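Dinitrogenase iron-molybdenum cofactor biosynthesis domain-containing protein (Pyrococcus horikoshii, PDB 2YX6) is of unknown function but binds ADP and belongs to the family of dinitrogenase iron-molybdenum cofactor biosynthesis domains. Local coordinates at residues F21-F29 and L55-A64; S86-R94 and K106-K114. One frame throughout, in Å; residues are numbered along the deposited sequence.

Contact 1: F21-F29 and L55-A64; sequences FGRSRYFVF and LPNFIKDHGA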
ATOM      1  N   PHE A  21       3.975  -6.683 -14.319  1.00 31.53           N
ATOM      2  CA  PHE A  21       3.990  -5.241 -14.240  1.00 32.73           C
ATOM      3  C   PHE A  21       5.202  -4.773 -15.070  1.00 35.04           C
ATOM      4  O   PHE A  21       6.248  -5.433 -15.169  1.00 36.83           O
ATOM      5  CB  PHE A  21       4.081  -4.749 -12.787  1.00 31.12           C
ATOM      6  CG  PHE A  21       4.274  -3.281 -12.677  1.00 29.32           C
ATOM      7  CD1 PHE A  21       5.552  -2.724 -12.776  1.00 28.47           C
ATOM      8  CD2 PHE A  21       3.170  -2.437 -12.533  1.00 31.37           C
ATOM      9  CE1 PHE A  21       5.747  -1.354 -12.750  1.00 30.71           C
ATOM     10  CE2 PHE A  21       3.344  -1.055 -12.500  1.00 30.98           C
ATOM     11  CZ  PHE A  21       4.613  -0.511 -12.612  1.00 30.51           C
ATOM     12  N   GLY A  22       5.102  -3.650 -15.707  1.00 36.18           N
ATOM     13  CA  GLY A  22       6.375  -3.208 -16.319  1.00 37.82           C
ATOM     14  C   GLY A  22       6.341  -3.540 -17.785  1.00 37.87           C
ATOM     15  O   GLY A  22       6.492  -2.657 -18.606  1.00 39.52           O
ATOM     16  N   ARG A  23       6.048  -4.788 -18.135  1.00 37.17           N
ATOM     17  CA  ARG A  23       5.808  -5.064 -19.548  1.00 37.17           C
ATOM     18  C   ARG A  23       4.354  -4.816 -19.968  1.00 36.14           C
ATOM     19  O   ARG A  23       4.035  -4.787 -21.136  1.00 36.51           O
ATOM     20  CB  ARG A  23       6.302  -6.459 -19.917  1.00 37.92           C
ATOM     21  CG  ARG A  23       7.841  -6.515 -20.073  1.00 41.85           C
ATOM     22  CD  ARG A  23       8.667  -6.141 -18.784  1.00 46.54           C
ATOM     23  NE  ARG A  23       8.536  -7.075 -17.647  1.00 51.35           N
ATOM     24  CZ  ARG A  23       9.285  -7.021 -16.539  1.00 50.64           C
ATOM     25  NH1 ARG A  23       9.088  -7.914 -15.574  1.00 49.73           N
ATOM     26  NH2 ARG A  23      10.221  -6.074 -16.398  1.00 48.09           N
ATOM     27  N   SER A  24       3.479  -4.562 -19.008  1.00 35.17           N
ATOM     28  CA  SER A  24       2.083  -4.266 -19.306  1.00 34.23           C
ATOM     29  C   SER A  24       1.885  -2.905 -20.058  1.00 33.82           C
ATOM     30  O   SER A  24       2.639  -1.936 -19.884  1.00 33.48           O
ATOM     31  CB  SER A  24       1.290  -4.290 -18.017  1.00 33.81           C
ATOM     32  OG  SER A  24       1.347  -2.982 -17.525  1.00 35.91           O
ATOM     33  N   ARG A  25       0.868  -2.859 -20.905  1.00 33.65           N
ATOM     34  CA  ARG A  25       0.688  -1.716 -21.805  1.00 33.86           C
ATOM     35  C   ARG A  25      -0.581  -0.920 -21.543  1.00 31.90           C
ATOM     36  O   ARG A  25      -0.772   0.144 -22.120  1.00 31.45           O
ATOM     37  CB  ARG A  25       0.814  -2.130 -23.278  1.00 34.23           C
ATOM     38  CG  ARG A  25       2.325  -2.503 -23.742  1.00 41.19           C
ATOM     39  CD  ARG A  25       3.344  -1.296 -24.029  1.00 46.29           C
ATOM     40  NE  ARG A  25       3.926  -0.738 -22.790  1.00 52.28           N
ATOM     41  CZ  ARG A  25       5.041  -1.176 -22.166  1.00 57.13           C
ATOM     42  NH1 ARG A  25       5.431  -0.594 -21.022  1.00 58.86           N
ATOM     43  NH2 ARG A  25       5.786  -2.184 -22.658  1.00 56.63           N
ATOM     44  N   TYR A  26      -1.421  -1.425 -20.639  1.00 31.12           N
ATOM     45  CA  TYR A  26      -2.604  -0.704 -20.189  1.00 28.78           C
ATOM     46  C   TYR A  26      -2.676  -0.696 -18.679  1.00 26.00           C
ATOM     47  O   TYR A  26      -2.296  -1.640 -18.030  1.00 23.25           O
ATOM     48  CB  TYR A  26      -3.838  -1.410 -20.730  1.00 33.03           C
ATOM     49  CG  TYR A  26      -3.905  -1.479 -22.286  1.00 35.18           C
ATOM     50  CD1 TYR A  26      -4.329  -0.392 -23.034  1.00 37.91           C
ATOM     51  CD2 TYR A  26      -3.537  -2.627 -22.958  1.00 40.62           C
ATOM     52  CE1 TYR A  26      -4.387  -0.431 -24.439  1.00 39.72           C
ATOM     53  CE2 TYR A  26      -3.581  -2.701 -24.379  1.00 43.05           C
ATOM     54  CZ  TYR A  26      -4.010  -1.591 -25.107  1.00 40.51           C
ATOM     55  OH  TYR A  26      -4.098  -1.669 -26.493  1.00 42.11           O
ATOM     56  N   PHE A  27      -3.197   0.380 -18.116  1.00 22.10           N
ATOM     57  CA  PHE A  27      -3.369   0.503 -16.686  1.00 20.10           C
ATOM     58  C   PHE A  27      -4.776   0.969 -16.471  1.00 18.99           C
ATOM     59  O   PHE A  27      -5.300   1.775 -17.241  1.00 18.34           O
ATOM     60  CB  PHE A  27      -2.400   1.504 -16.073  1.00 21.22           C
ATOM     61  CG  PHE A  27      -1.101   0.876 -15.620  1.00 21.53           C
ATOM     62  CD1 PHE A  27      -0.924   0.500 -14.280  1.00 25.14           C
ATOM     63  CD2 PHE A  27      -0.108   0.563 -16.536  1.00 23.78           C
ATOM     64  CE1 PHE A  27       0.252  -0.119 -13.872  1.00 18.52           C
ATOM     65  CE2 PHE A  27       1.082  -0.084 -16.122  1.00 24.14           C
ATOM     66  CZ  PHE A  27       1.257  -0.388 -14.824  1.00 20.80           C
ATOM     67  N   VAL A  28      -5.362   0.507 -15.385  1.00 18.13           N
ATOM     68  CA  VAL A  28      -6.679   0.974 -14.926  1.00 15.01           C
ATOM     69  C   VAL A  28      -6.550   1.711 -13.591  1.00 16.33           C
ATOM     70  O   VAL A  28      -5.959   1.214 -12.663  1.00 16.24           O
ATOM     71  CB  VAL A  28      -7.623  -0.261 -14.741  1.00 15.35           C
ATOM     72  CG1 VAL A  28      -8.995   0.134 -14.210  1.00 12.87           C
ATOM     73  CG2 VAL A  28      -7.724  -1.056 -16.010  1.00 13.29           C
ATOM     74  N   PHE A  29      -7.114   2.907 -13.508  1.00 16.55           N
ATOM     75  CA  PHE A  29      -7.063   3.786 -12.338  1.00 16.77           C
ATOM     76  C   PHE A  29      -8.481   3.825 -11.814  1.00 17.10           C
ATOM     77  O   PHE A  29      -9.426   4.155 -12.548  1.00 18.40           O
ATOM     78  CB  PHE A  29      -6.573   5.202 -12.732  1.00 16.60           C
ATOM     79  CG  PHE A  29      -5.176   5.224 -13.185  1.00 15.14           C
ATOM     80  CD1 PHE A  29      -4.148   5.304 -12.253  1.00 15.79           C
ATOM     81  CD2 PHE A  29      -4.859   5.042 -14.516  1.00 16.97           C
ATOM     82  CE1 PHE A  29      -2.802   5.292 -12.659  1.00 17.25           C
ATOM     83  CE2 PHE A  29      -3.499   5.022 -14.935  1.00 13.37           C
ATOM     84  CZ  PHE A  29      -2.487   5.183 -13.985  1.00 18.35           C
ATOM     85  N   LEU A  55       7.639   4.038 -15.294  1.00 31.07           N
ATOM     86  CA  LEU A  55       6.378   3.498 -14.819  1.00 29.04           C
ATOM     87  C   LEU A  55       5.926   3.998 -13.496  1.00 26.82           C
ATOM     88  O   LEU A  55       4.801   4.444 -13.406  1.00 28.14           O
ATOM     89  CB  LEU A  55       6.395   1.980 -14.834  1.00 29.90           C
ATOM     90  CG  LEU A  55       5.853   1.399 -16.139  1.00 30.79           C
ATOM     91  CD1 LEU A  55       5.750  -0.134 -16.114  1.00 29.99           C
ATOM     92  CD2 LEU A  55       4.476   2.042 -16.439  1.00 27.02           C
ATOM     93  N   PRO A  56       6.776   3.947 -12.452  1.00 26.25           N
ATOM     94  CA  PRO A  56       6.345   4.518 -11.172  1.00 24.93           C
ATOM     95  C   PRO A  56       5.935   5.960 -11.225  1.00 25.11           C
ATOM     96  O   PRO A  56       4.963   6.378 -10.566  1.00 23.06           O
ATOM     97  CB  PRO A  56       7.578   4.349 -10.295  1.00 26.03           C
ATOM     98  CG  PRO A  56       8.161   3.026 -10.813  1.00 24.51           C
ATOM     99  CD  PRO A  56       8.078   3.241 -12.305  1.00 25.43           C
ATOM    100  N   ASN A  57       6.679   6.723 -12.016  1.00 25.45           N
ATOM    101  CA  ASN A  57       6.433   8.136 -12.138  1.00 24.34           C
ATOM    102  C   ASN A  57       5.168   8.303 -12.926  1.00 22.55           C
ATOM    103  O   ASN A  57       4.395   9.166 -12.648  1.00 23.70           O
ATOM    104  CB  ASN A  57       7.615   8.824 -12.846  1.00 23.39           C
ATOM    105  CG  ASN A  57       8.743   9.252 -11.866  1.00 27.54           C
ATOM    106  OD1 ASN A  57       8.518   9.502 -10.670  1.00 29.66           O
ATOM    107  ND2 ASN A  57       9.933   9.422 -12.406  1.00 28.76           N
ATOM    108  N   PHE A  58       4.967   7.468 -13.918  1.00 23.02           N
ATOM    109  CA  PHE A  58       3.700   7.441 -14.655  1.00 22.62           C
ATOM    110  C   PHE A  58       2.529   7.286 -13.697  1.00 21.93           C
ATOM    111  O   PHE A  58       1.594   8.087 -13.699  1.00 21.10           O
ATOM    112  CB  PHE A  58       3.753   6.280 -15.647  1.00 24.15           C
ATOM    113  CG  PHE A  58       2.489   6.063 -16.394  1.00 24.74           C
ATOM    114  CD1 PHE A  58       2.099   6.943 -17.355  1.00 24.77           C
ATOM    115  CD2 PHE A  58       1.645   4.995 -16.072  1.00 26.67           C
ATOM    116  CE1 PHE A  58       0.899   6.760 -18.048  1.00 27.27           C
ATOM    117  CE2 PHE A  58       0.466   4.809 -16.738  1.00 26.48           C
ATOM    118  CZ  PHE A  58       0.086   5.707 -17.748  1.00 25.85           C
ATOM    119  N   ILE A  59       2.619   6.281 -12.817  1.00 20.81           N
ATOM    120  CA  ILE A  59       1.555   6.027 -11.816  1.00 20.19           C
ATOM    121  C   ILE A  59       1.349   7.218 -10.853  1.00 20.38           C
ATOM    122  O   ILE A  59       0.239   7.721 -10.724  1.00 19.43           O
ATOM    123  CB  ILE A  59       1.813   4.664 -11.114  1.00 20.19           C
ATOM    124  CG1 ILE A  59       1.764   3.549 -12.149  1.00 20.21           C
ATOM    125  CG2 ILE A  59       0.829   4.415 -10.027  1.00 21.22           C
ATOM    126  CD1 ILE A  59       0.396   3.501 -12.925  1.00 20.02           C
ATOM    127  N   LYS A  60       2.421   7.708 -10.228  1.00 22.20           N
ATOM    128  CA  LYS A  60       2.382   8.880  -9.366  1.00 23.34           C
ATOM    129  C   LYS A  60       1.771  10.097 -10.065  1.00 23.09           C
ATOM    130  O   LYS A  60       0.908  10.760  -9.525  1.00 21.85           O
ATOM    131  CB  LYS A  60       3.778   9.213  -8.860  1.00 23.53           C
ATOM    132  CG  LYS A  60       3.757  10.192  -7.636  1.00 26.92           C
ATOM    133  CD  LYS A  60       5.155  10.677  -7.267  1.00 27.66           C
ATOM    134  CE  LYS A  60       5.202  11.642  -6.066  1.00 33.02           C
ATOM    135  NZ  LYS A  60       6.540  12.399  -5.969  1.00 33.79           N
ATOM    136  N   ASP A  61       2.177  10.330 -11.315  1.00 22.86           N
ATOM    137  CA  ASP A  61       1.644  11.445 -12.106  1.00 25.19           C
ATOM    138  C   ASP A  61       0.137  11.329 -12.353  1.00 24.92           C
ATOM    139  O   ASP A  61      -0.516  12.322 -12.593  1.00 25.25           O
ATOM    140  CB  ASP A  61       2.369  11.564 -13.436  1.00 24.29           C
ATOM    141  CG  ASP A  61       3.864  11.937 -13.265  1.00 30.35           C
ATOM    142  OD1 ASP A  61       4.217  12.537 -12.215  1.00 31.46           O
ATOM    143  OD2 ASP A  61       4.674  11.589 -14.182  1.00 34.84           O
ATOM    144  N   HIS A  62      -0.387  10.107 -12.311  1.00 24.68           N
ATOM    145  CA  HIS A  62      -1.822   9.879 -12.384  1.00 24.14           C
ATOM    146  C   HIS A  62      -2.567   9.866 -11.060  1.00 23.21           C
ATOM    147  O   HIS A  62      -3.755   9.613 -11.028  1.00 24.87           O
ATOM    148  CB  HIS A  62      -2.087   8.622 -13.186  1.00 24.92           C
ATOM    149  CG  HIS A  62      -1.990   8.851 -14.668  1.00 26.94           C
ATOM    150  ND1 HIS A  62      -0.781   8.953 -15.325  1.00 27.95           N
ATOM    151  CD2 HIS A  62      -2.951   9.049 -15.609  1.00 24.97           C
ATOM    152  CE1 HIS A  62      -0.999   9.159 -16.615  1.00 27.97           C
ATOM    153  NE2 HIS A  62      -2.307   9.224 -16.812  1.00 28.87           N
ATOM    154  N   GLY A  63      -1.900  10.201  -9.983  1.00 22.50           N
ATOM    155  CA  GLY A  63      -2.575  10.372  -8.684  1.00 20.73           C
ATOM    156  C   GLY A  63      -2.780   9.081  -7.918  1.00 21.45           C
ATOM    157  O   GLY A  63      -3.455   9.092  -6.908  1.00 19.70           O
ATOM    158  N   ALA A  64      -2.226   7.947  -8.400  1.00 20.23           N
ATOM    159  CA  ALA A  64      -2.547   6.657  -7.742  1.00 20.86           C
ATOM    160  C   ALA A  64      -1.672   6.551  -6.512  1.00 21.37           C
ATOM    161  O   ALA A  64      -0.487   6.916  -6.556  1.00 20.69           O
ATOM    162  CB  ALA A  64      -2.335   5.524  -8.665  1.00 20.44           C
TER
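Strand 26-29, carrying Phe27 and Phe29, packs against helix 55-61, from which Leu55 and the end of the Ile59 side chain reach it; the two axes come within 11.0 Å and their N-to-C directions differ by 31°. This is a helix packed on one face of the mixed sheet of an alpha/beta fold, in which strand 26-33 lies between strands 36-44 and 2-7. No hydrogen bond crosses the interface, and apolar carbon, much of it aromatic, makes the contact. Phe29 contributes most. His62 lays its CB over one face of the Phe29 ring, 3.4 Å from Phe29 CE1, and the two rings continue as an offset stack with planes at 16°. At the rim of the same ring Ala64 CB and Phe58 CE2 lie near its plane, while Ile59 CD1 comes to 3.5 Å from Phe29 CZ. With an alanine here, the His62 ring is likely to lose its stacking partner, and a gap to open between Ile59 CD1 and Ala64 CB. Ile59 has CG1 anti to its carbonyl carbon (chi1 -62°), and the chain bends again at chi2, bringing CD1 between two phenylalanines; besides Phe29, Ile59 CD1 lies 3.5 Å from Phe27 CD1. Further along, Leu55 CD2 reaches Phe27 CE2 at 4.0 Å, and Leu55 CB lies 3.8 Å from Phe21 CZ. Outside the two segments, Phe80 of helix 74-82 meets the Phe21 ring and also touches Ile59, joining the two helices through the same apolar layer. The imidazole of His62 is steadied from within its own segment: His62 ND1 donates to Phe58 O at 3.0 Å, with the oxygen near the ring plane but ND1 above the carbonyl plane, and the backbone N of His62 reaches that same oxygen from the opposite face.

Contact 2: S86-R94 and K106-K114; sequences SVVTGVYGR and KLKIDYDWK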
ATOM      1  N   SER A  86       2.175   2.535  -2.318  1.00 16.59           N
ATOM      2  CA  SER A  86       2.144   1.204  -1.717  1.00 17.82           C
ATOM      3  C   SER A  86       1.830   0.250  -2.798  1.00 16.09           C
ATOM      4  O   SER A  86       1.044   0.564  -3.661  1.00 17.79           O
ATOM      5  CB  SER A  86       0.998   1.117  -0.682  1.00 16.91           C
ATOM      6  OG  SER A  86       1.319   2.059   0.310  1.00 24.38           O
ATOM      7  N   VAL A  87       2.378  -0.941  -2.735  1.00 16.41           N
ATOM      8  CA  VAL A  87       2.164  -1.905  -3.803  1.00 16.55           C
ATOM      9  C   VAL A  87       1.600  -3.172  -3.139  1.00 17.01           C
ATOM     10  O   VAL A  87       2.121  -3.590  -2.091  1.00 18.19           O
ATOM     11  CB  VAL A  87       3.540  -2.232  -4.554  1.00 18.49           C
ATOM     12  CG1 VAL A  87       3.398  -3.394  -5.667  1.00 17.86           C
ATOM     13  CG2 VAL A  87       4.185  -0.995  -5.160  1.00 15.85           C
ATOM     14  N   VAL A  88       0.593  -3.798  -3.746  1.00 14.96           N
ATOM     15  CA  VAL A  88       0.114  -5.120  -3.328  1.00 16.50           C
ATOM     16  C   VAL A  88       0.455  -6.127  -4.441  1.00 17.07           C
ATOM     17  O   VAL A  88       0.137  -5.870  -5.622  1.00 17.73           O
ATOM     18  CB  VAL A  88      -1.444  -5.143  -3.081  1.00 14.92           C
ATOM     19  CG1 VAL A  88      -1.890  -6.564  -2.590  1.00 18.37           C
ATOM     20  CG2 VAL A  88      -1.830  -4.083  -2.069  1.00 15.82           C
ATOM     21  N   THR A  89       1.155  -7.213  -4.066  1.00 17.68           N
ATOM     22  CA  THR A  89       1.591  -8.256  -5.008  1.00 18.22           C
ATOM     23  C   THR A  89       0.759  -9.494  -4.823  1.00 20.48           C
ATOM     24  O   THR A  89       0.083  -9.622  -3.820  1.00 18.99           O
ATOM     25  CB  THR A  89       3.078  -8.640  -4.789  1.00 19.60           C
ATOM     26  OG1 THR A  89       3.247  -9.210  -3.478  1.00 13.07           O
ATOM     27  CG2 THR A  89       3.964  -7.405  -4.937  1.00 16.46           C
ATOM     28  N   GLY A  90       0.772 -10.385  -5.823  1.00 20.76           N
ATOM     29  CA  GLY A  90      -0.049 -11.623  -5.785  1.00 20.64           C
ATOM     30  C   GLY A  90      -1.528 -11.520  -6.174  1.00 19.80           C
ATOM     31  O   GLY A  90      -2.269 -12.468  -6.057  1.00 17.80           O
ATOM     32  N   VAL A  91      -1.942 -10.369  -6.685  1.00 19.61           N
ATOM     33  CA  VAL A  91      -3.335 -10.142  -7.086  1.00 18.95           C
ATOM     34  C   VAL A  91      -3.529 -10.632  -8.516  1.00 19.31           C
ATOM     35  O   VAL A  91      -2.764 -10.314  -9.395  1.00 20.23           O
ATOM     36  CB  VAL A  91      -3.710  -8.627  -6.951  1.00 19.14           C
ATOM     37  CG1 VAL A  91      -5.163  -8.418  -7.223  1.00 21.13           C
ATOM     38  CG2 VAL A  91      -3.356  -8.115  -5.547  1.00 18.25           C
ATOM     39  N   TYR A  92      -4.577 -11.401  -8.770  1.00 20.80           N
ATOM     40  CA  TYR A  92      -4.872 -11.883 -10.134  1.00 21.01           C
ATOM     41  C   TYR A  92      -6.359 -11.891 -10.334  1.00 20.05           C
ATOM     42  O   TYR A  92      -7.121 -11.824  -9.354  1.00 16.36           O
ATOM     43  CB  TYR A  92      -4.375 -13.327 -10.277  1.00 23.45           C
ATOM     44  CG  TYR A  92      -4.982 -14.233  -9.257  1.00 24.79           C
ATOM     45  CD1 TYR A  92      -4.479 -14.288  -7.980  1.00 25.17           C
ATOM     46  CD2 TYR A  92      -6.081 -15.029  -9.562  1.00 28.84           C
ATOM     47  CE1 TYR A  92      -5.036 -15.121  -7.043  1.00 28.00           C
ATOM     48  CE2 TYR A  92      -6.661 -15.869  -8.601  1.00 26.72           C
ATOM     49  CZ  TYR A  92      -6.114 -15.906  -7.366  1.00 25.83           C
ATOM     50  OH  TYR A  92      -6.665 -16.673  -6.386  1.00 29.90           O
ATOM     51  N   GLY A  93      -6.761 -12.050 -11.598  1.00 19.27           N
ATOM     52  CA  GLY A  93      -8.153 -12.217 -11.961  1.00 18.10           C
ATOM     53  C   GLY A  93      -8.734 -10.989 -12.635  1.00 18.55           C
ATOM     54  O   GLY A  93      -7.986 -10.036 -12.977  1.00 16.98           O
ATOM     55  N   ARG A  94     -10.075 -10.971 -12.739  1.00 18.52           N
ATOM     56  CA  ARG A  94     -10.753  -9.877 -13.459  1.00 19.50           C
ATOM     57  C   ARG A  94     -10.660  -8.674 -12.582  1.00 18.45           C
ATOM     58  O   ARG A  94     -10.912  -8.745 -11.381  1.00 18.46           O
ATOM     59  CB  ARG A  94     -12.237 -10.143 -13.664  1.00 20.04           C
ATOM     60  CG  ARG A  94     -12.859  -9.414 -14.816  1.00 17.97           C
ATOM     61  CD  ARG A  94     -14.267  -9.862 -14.867  1.00 21.03           C
ATOM     62  NE  ARG A  94     -15.112  -9.383 -15.964  1.00 22.01           N
ATOM     63  CZ  ARG A  94     -15.144  -9.831 -17.221  1.00 19.43           C
ATOM     64  NH1 ARG A  94     -14.293 -10.761 -17.690  1.00 20.81           N
ATOM     65  NH2 ARG A  94     -16.052  -9.313 -18.046  1.00 15.68           N
ATOM     66  N   LYS A 106     -11.258  -8.630   1.575  1.00 26.45           N
ATOM     67  CA  LYS A 106     -11.096 -10.051   1.212  1.00 25.94           C
ATOM     68  C   LYS A 106     -10.397 -10.251  -0.151  1.00 25.69           C
ATOM     69  O   LYS A 106     -10.976 -10.769  -1.153  1.00 26.11           O
ATOM     70  CB  LYS A 106     -12.459 -10.787   1.169  1.00 25.89           C
ATOM     71  CG  LYS A 106     -12.825 -11.521   2.497  1.00 30.28           C
ATOM     72  CD  LYS A 106     -14.344 -11.426   2.766  1.00 34.11           C
ATOM     73  CE  LYS A 106     -14.604 -10.521   3.990  1.00 34.26           C
ATOM     74  NZ  LYS A 106     -14.054 -11.143   5.262  1.00 30.24           N
ATOM     75  N   LEU A 107      -9.139  -9.866  -0.210  1.00 24.33           N
ATOM     76  CA  LEU A 107      -8.473  -9.937  -1.470  1.00 25.24           C
ATOM     77  C   LEU A 107      -7.949 -11.362  -1.551  1.00 25.33           C
ATOM     78  O   LEU A 107      -7.541 -11.920  -0.525  1.00 25.22           O
ATOM     79  CB  LEU A 107      -7.366  -8.877  -1.497  1.00 24.91           C
ATOM     80  CG  LEU A 107      -7.100  -8.161  -2.790  1.00 23.22           C
ATOM     81  CD1 LEU A 107      -8.410  -7.718  -3.252  1.00 22.55           C
ATOM     82  CD2 LEU A 107      -6.192  -6.979  -2.535  1.00 21.76           C
ATOM     83  N   LYS A 108      -7.994 -11.946  -2.753  1.00 26.76           N
ATOM     84  CA  LYS A 108      -7.425 -13.280  -3.018  1.00 29.02           C
ATOM     85  C   LYS A 108      -5.994 -13.211  -3.532  1.00 27.23           C
ATOM     86  O   LYS A 108      -5.771 -12.801  -4.641  1.00 27.98           O
ATOM     87  CB  LYS A 108      -8.296 -14.005  -4.021  1.00 28.88           C
ATOM     88  CG  LYS A 108      -9.560 -14.631  -3.327  1.00 31.18           C
ATOM     89  CD  LYS A 108     -10.668 -14.986  -4.342  1.00 32.91           C
ATOM     90  CE  LYS A 108     -11.416 -16.305  -3.966  1.00 38.34           C
ATOM     91  NZ  LYS A 108     -11.949 -16.344  -2.541  1.00 39.66           N
ATOM     92  N   ILE A 109      -5.033 -13.624  -2.722  1.00 25.62           N
ATOM     93  CA  ILE A 109      -3.599 -13.428  -3.063  1.00 25.36           C
ATOM     94  C   ILE A 109      -2.936 -14.722  -3.472  1.00 25.37           C
ATOM     95  O   ILE A 109      -3.102 -15.732  -2.796  1.00 24.93           O
ATOM     96  CB  ILE A 109      -2.789 -12.880  -1.819  1.00 25.04           C
ATOM     97  CG1 ILE A 109      -3.380 -11.543  -1.296  1.00 24.42           C
ATOM     98  CG2 ILE A 109      -1.326 -12.729  -2.161  1.00 23.64           C
ATOM     99  CD1 ILE A 109      -3.691 -10.554  -2.397  1.00 24.21           C
ATOM    100  N   ASP A 110      -2.186 -14.711  -4.569  1.00 26.46           N
ATOM    101  CA  ASP A 110      -1.387 -15.857  -4.952  1.00 25.74           C
ATOM    102  C   ASP A 110      -0.057 -15.773  -4.233  1.00 27.50           C
ATOM    103  O   ASP A 110       0.917 -15.108  -4.731  1.00 26.10           O
ATOM    104  CB  ASP A 110      -1.150 -15.840  -6.460  1.00 26.19           C
ATOM    105  CG  ASP A 110      -0.476 -17.101  -6.953  1.00 27.09           C
ATOM    106  OD1 ASP A 110       0.023 -17.892  -6.109  1.00 27.06           O
ATOM    107  OD2 ASP A 110      -0.463 -17.304  -8.190  1.00 27.75           O
ATOM    108  N   TYR A 111       0.012 -16.477  -3.092  1.00 27.69           N
ATOM    109  CA  TYR A 111       1.187 -16.453  -2.234  1.00 30.65           C
ATOM    110  C   TYR A 111       2.420 -16.871  -2.988  1.00 30.94           C
ATOM    111  O   TYR A 111       3.528 -16.482  -2.606  1.00 31.15           O
ATOM    112  CB  TYR A 111       1.009 -17.351  -0.986  1.00 32.50           C
ATOM    113  CG  TYR A 111      -0.170 -16.951  -0.138  1.00 35.40           C
ATOM    114  CD1 TYR A 111      -0.045 -15.962   0.823  1.00 40.93           C
ATOM    115  CD2 TYR A 111      -1.411 -17.535  -0.313  1.00 39.21           C
ATOM    116  CE1 TYR A 111      -1.124 -15.565   1.622  1.00 41.70           C
ATOM    117  CE2 TYR A 111      -2.525 -17.143   0.484  1.00 41.73           C
ATOM    118  CZ  TYR A 111      -2.363 -16.153   1.445  1.00 40.33           C
ATOM    119  OH  TYR A 111      -3.428 -15.729   2.218  1.00 39.62           O
ATOM    120  N   ASP A 112       2.228 -17.677  -4.042  1.00 31.62           N
ATOM    121  CA  ASP A 112       3.350 -18.302  -4.736  1.00 32.17           C
ATOM    122  C   ASP A 112       3.667 -17.624  -6.057  1.00 32.12           C
ATOM    123  O   ASP A 112       4.297 -18.238  -6.933  1.00 31.15           O
ATOM    124  CB  ASP A 112       3.063 -19.786  -5.009  1.00 33.64           C
ATOM    125  CG  ASP A 112       3.147 -20.671  -3.759  1.00 34.00           C
ATOM    126  OD1 ASP A 112       2.421 -21.692  -3.776  1.00 38.55           O
ATOM    127  OD2 ASP A 112       3.908 -20.386  -2.799  1.00 32.88           O
ATOM    128  N   TRP A 113       3.247 -16.368  -6.204  1.00 31.79           N
ATOM    129  CA  TRP A 113       3.503 -15.605  -7.443  1.00 33.77           C
ATOM    130  C   TRP A 113       4.972 -15.467  -7.864  1.00 36.18           C
ATOM    131  O   TRP A 113       5.242 -14.968  -8.951  1.00 39.62           O
ATOM    132  CB  TRP A 113       2.853 -14.210  -7.398  1.00 30.16           C
ATOM    133  CG  TRP A 113       3.515 -13.233  -6.470  1.00 29.35           C
ATOM    134  CD1 TRP A 113       3.160 -12.964  -5.177  1.00 26.40           C
ATOM    135  CD2 TRP A 113       4.633 -12.366  -6.764  1.00 28.66           C
ATOM    136  NE1 TRP A 113       3.992 -12.005  -4.645  1.00 25.09           N
ATOM    137  CE2 TRP A 113       4.891 -11.609  -5.605  1.00 27.14           C
ATOM    138  CE3 TRP A 113       5.452 -12.172  -7.897  1.00 31.22           C
ATOM    139  CZ2 TRP A 113       5.933 -10.670  -5.540  1.00 29.10           C
ATOM    140  CZ3 TRP A 113       6.494 -11.208  -7.838  1.00 26.53           C
ATOM    141  CH2 TRP A 113       6.718 -10.491  -6.670  1.00 27.05           C
ATOM    142  N   LYS A 114       5.918 -15.823  -7.009  1.00 38.64           N
ATOM    143  CA  LYS A 114       7.347 -15.718  -7.362  1.00 40.93           C
ATOM    144  C   LYS A 114       7.842 -17.005  -8.020  1.00 43.27           C
ATOM    145  O   LYS A 114       8.703 -16.948  -8.905  1.00 43.74           O
ATOM    146  CB  LYS A 114       8.170 -15.460  -6.123  1.00 40.10           C
ATOM    147  CG  LYS A 114       9.025 -14.233  -6.122  1.00 39.67           C
ATOM    148  CD  LYS A 114       9.111 -13.732  -4.682  1.00 41.57           C
ATOM    149  CE  LYS A 114      10.500 -13.247  -4.328  1.00 44.74           C
ATOM    150  NZ  LYS A 114      10.573 -11.801  -4.666  1.00 43.78           N
TER
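Trp113 lays the pyrrole side of its indole over the backbone at Gly90, with Gly90 N over one ring face and Trp113 CD1 3.5 Å from Gly90 CA. Thr89 meets the indole further along: its OG1 lies 3.1 Å from Trp113 NE1, and its CB sits against CE2 and CZ2. Gly90 has a positive phi, and a CB on it would collide with Ile109 CG2. Gly90 O accepts a nearly straight hydrogen bond from Asp110 N (2.7 Å, 175°), and Ile109 CA adds a CA-H...O contact to it. Here the C-terminal segment, returning after helix 95-103, closes over the loop that leaves strand 86-88, an outermost strand of the chain's sheet. Asp110 then begins a type I beta turn to Trp113, in which its OD1 accepts from Asp112 N to form an Asx turn; OD2 is hydrogen-bonded to Tyr70 OH. The Tyr92 ring, with CG in the crowded position between its backbone N and carbonyl carbon (chi1 57°), turns an edge to Asp110 N and brings CE1 3.4 Å from Lys108 O. Val91, which also packs on Val98 of helix 95-103, meets Ile109 CD1 with its CG2 at 4.0 Å.

Both contacts reach the same sheet, but from opposite sides of the chain's centre, with their own centres about 17 Å apart and their nearest atoms about 7 Å apart. Contact 1 joins a helix to an inner strand and is the more buried of the two, with none of its touching residues exposed, its chemistry almost wholly aromatic and aliphatic. Contact 2 joins the end of an outermost strand and the loop after it to an irregular C-terminal segment, combining a backbone hydrogen bond with small apolar patches and rings that are partly or fully exposed. Helix 74-82 touches Ile59 of one and Val87 and Thr89 of the other. Contact 2 also holds Val87 and Lys114, both ADP-binding residues, whereas contact 1 comes near that site through Phe21.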